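Local coordinates for protein insensitive (PDB 4IX7), which represses neural genes in Drosophila by binding the palindrome CCAATTGG through its BEN domain, and acts as a corepressor for Suppressor of Hairless, at residues D40-T43 / L44-S48. Numbering follows the deposited sequence.
With nucleotides of chain B.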
loop_
_atom_site.group_PDB
_atom_site.type_symbol
_atom_site.label_atom_id
_atom_site.label_comp_id
_atom_site.label_asym_id
_atom_site.label_seq_id
_atom_site.Cartn_x
_atom_site.Cartn_y
_atom_site.Cartn_z
ATOM N N ASP C 40 0.103 -23.559 -4.930
ATOM C CA ASP C 40 -1.152 -23.785 -5.642
ATOM C C ASP C 40 -2.168 -22.685 -5.306
ATOM O O ASP C 40 -2.024 -21.978 -4.298
ATOM C CB ASP C 40 -1.708 -25.205 -5.438
ATOM C CG ASP C 40 -1.954 -25.557 -3.987
ATOM O OD1 ASP C 40 -2.485 -24.722 -3.232
ATOM O OD2 ASP C 40 -1.646 -26.715 -3.606
ATOM N N ARG C 41 -3.171 -22.510 -6.162
ATOM C CA ARG C 41 -4.113 -21.405 -5.989
ATOM C C ARG C 41 -4.878 -21.536 -4.682
ATOM O O ARG C 41 -5.195 -20.531 -4.045
ATOM C CB ARG C 41 -5.107 -21.304 -7.155
ATOM C CG ARG C 41 -4.483 -21.209 -8.524
ATOM C CD ARG C 41 -3.519 -20.048 -8.665
ATOM N NE ARG C 41 -2.960 -20.063 -10.017
ATOM C CZ ARG C 41 -3.320 -19.238 -10.994
ATOM N NH1 ARG C 41 -4.210 -18.277 -10.777
ATOM N NH2 ARG C 41 -2.752 -19.355 -12.186
ATOM N N GLU C 42 -5.172 -22.770 -4.280
ATOM C CA GLU C 42 -5.911 -22.988 -3.035
ATOM C C GLU C 42 -5.131 -22.475 -1.826
ATOM O O GLU C 42 -5.710 -21.879 -0.921
ATOM C CB GLU C 42 -6.279 -24.462 -2.852
ATOM C CG GLU C 42 -7.293 -24.723 -1.735
ATOM C CD GLU C 42 -6.656 -25.089 -0.398
ATOM O OE1 GLU C 42 -7.399 -25.184 0.607
ATOM O OE2 GLU C 42 -5.420 -25.285 -0.342
ATOM N N THR C 43 -3.821 -22.705 -1.818
ATOM C CA THR C 43 -2.964 -22.182 -0.759
ATOM C C THR C 43 -2.994 -20.650 -0.727
ATOM O O THR C 43 -3.133 -20.043 0.341
ATOM C CB THR C 43 -1.512 -22.673 -0.936
ATOM O OG1 THR C 43 -1.484 -24.106 -0.872
ATOM C CG2 THR C 43 -0.632 -22.119 0.151
ATOM N N LEU C 44 -2.867 -20.031 -1.900
ATOM C CA LEU C 44 -2.904 -18.577 -1.994
ATOM C C LEU C 44 -4.248 -18.030 -1.528
ATOM O O LEU C 44 -4.324 -16.950 -0.936
ATOM C CB LEU C 44 -2.645 -18.130 -3.436
ATOM C CG LEU C 44 -1.263 -18.498 -3.984
ATOM C CD1 LEU C 44 -1.162 -18.083 -5.451
ATOM C CD2 LEU C 44 -0.170 -17.823 -3.171
ATOM N N ALA C 45 -5.310 -18.784 -1.800
ATOM C CA ALA C 45 -6.651 -18.303 -1.490
ATOM C C ALA C 45 -6.979 -18.412 -0.001
ATOM O O ALA C 45 -7.868 -17.719 0.497
ATOM C CB ALA C 45 -7.668 -19.059 -2.302
ATOM N N THR C 46 -6.258 -19.270 0.709
ATOM C CA THR C 46 -6.571 -19.543 2.117
ATOM C C THR C 46 -5.516 -19.065 3.101
ATOM O O THR C 46 -5.696 -19.208 4.310
ATOM C CB THR C 46 -6.763 -21.053 2.356
ATOM O OG1 THR C 46 -5.581 -21.765 1.949
ATOM C CG2 THR C 46 -7.960 -21.562 1.580
ATOM N N HIS C 47 -4.415 -18.515 2.594
ATOM C CA HIS C 47 -3.321 -18.043 3.434
ATOM C C HIS C 47 -3.114 -16.551 3.228
ATOM O O HIS C 47 -3.676 -15.959 2.305
ATOM C CB HIS C 47 -2.025 -18.788 3.106
ATOM C CG HIS C 47 -2.013 -20.208 3.581
ATOM N ND1 HIS C 47 -2.934 -21.150 3.161
ATOM C CD2 HIS C 47 -1.194 -20.846 4.451
ATOM C CE1 HIS C 47 -2.671 -22.306 3.749
ATOM N NE2 HIS C 47 -1.625 -22.150 4.536
ATOM N N SER C 48 -2.304 -15.958 4.098
ATOM C CA SER C 48 -1.917 -14.566 3.986
ATOM C C SER C 48 -0.407 -14.408 4.153
ATOM O O SER C 48 0.302 -15.354 4.507
ATOM C CB SER C 48 -2.645 -13.725 5.036
ATOM O OG SER C 48 -2.261 -14.130 6.345
ATOM O "O5'" DG B 1 -5.003 -20.732 -16.368
ATOM C "C5'" DG B 1 -6.192 -20.041 -16.731
ATOM C "C4'" DG B 1 -7.012 -19.713 -15.498
ATOM O "O4'" DG B 1 -7.355 -20.904 -14.755
ATOM C "C3'" DG B 1 -6.265 -18.902 -14.457
ATOM O "O3'" DG B 1 -6.371 -17.572 -14.873
ATOM C "C2'" DG B 1 -7.077 -19.140 -13.198
ATOM C "C1'" DG B 1 -7.462 -20.601 -13.371
ATOM N N9 DG B 1 -6.633 -21.578 -12.672
ATOM C C8 DG B 1 -5.410 -22.030 -13.095
ATOM N N7 DG B 1 -4.893 -22.923 -12.301
ATOM C C5 DG B 1 -5.836 -23.089 -11.305
ATOM C C6 DG B 1 -5.809 -23.940 -10.174
ATOM O O6 DG B 1 -4.915 -24.724 -9.839
ATOM N N1 DG B 1 -6.955 -23.815 -9.401
ATOM C C2 DG B 1 -7.995 -22.969 -9.696
ATOM N N2 DG B 1 -9.011 -22.993 -8.823
ATOM N N3 DG B 1 -8.036 -22.160 -10.755
ATOM C C4 DG B 1 -6.921 -22.269 -11.514
#
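T43, in the short helix 41-46 of the BEN domain, reaches H47, four residues on and just past the helix end: its CG2 lies over one face of the imidazole, 4.1 Å from the ring centroid, in a CH-pi contact. A chi1 of -61° sets T43 OG1 beside the backbone N, on the side of D40, and leaves CG2 opposite that N, turned to the ring. There D40 caps the helix start: its OD1 takes the backbone N of T43 at 2.8 Å, nearly along the C-O axis, and OG1 of T43 from above the carboxylate plane. L44 closes the first turn, its N bonded almost straight to D40 O at 3.2 Å, while its isobutyl group packs on F39 and on V36 of helix 27-38. At the other end T46 folds its hydroxyl back on the helix, giving OG1 to E42 O at 2.9 Å and receiving ND1 of H47 in the ring plane at 3.0 Å. Its CG2 lies 3.8 Å from OE1 of E42. With T46 replaced by alanine, E42 O would lose its hydroxyl donor and H47 ND1 this acceptor, which is likely to leave the imidazole freer to turn off the T43 methyl. The CB of R41 leaves the backbone away from this cluster; further out its CG lies 3.5 Å from C6 of the guanine DG1 of chain B, and its NH1 forms salt bridges with E102 and a DNA phosphate. The threonine hydroxyls thus serve opposite helix ends, both donating and that of T46 also accepting, so side-chain bonds back up the backbone ones at both ends of the helix carrying R41 to the DNA.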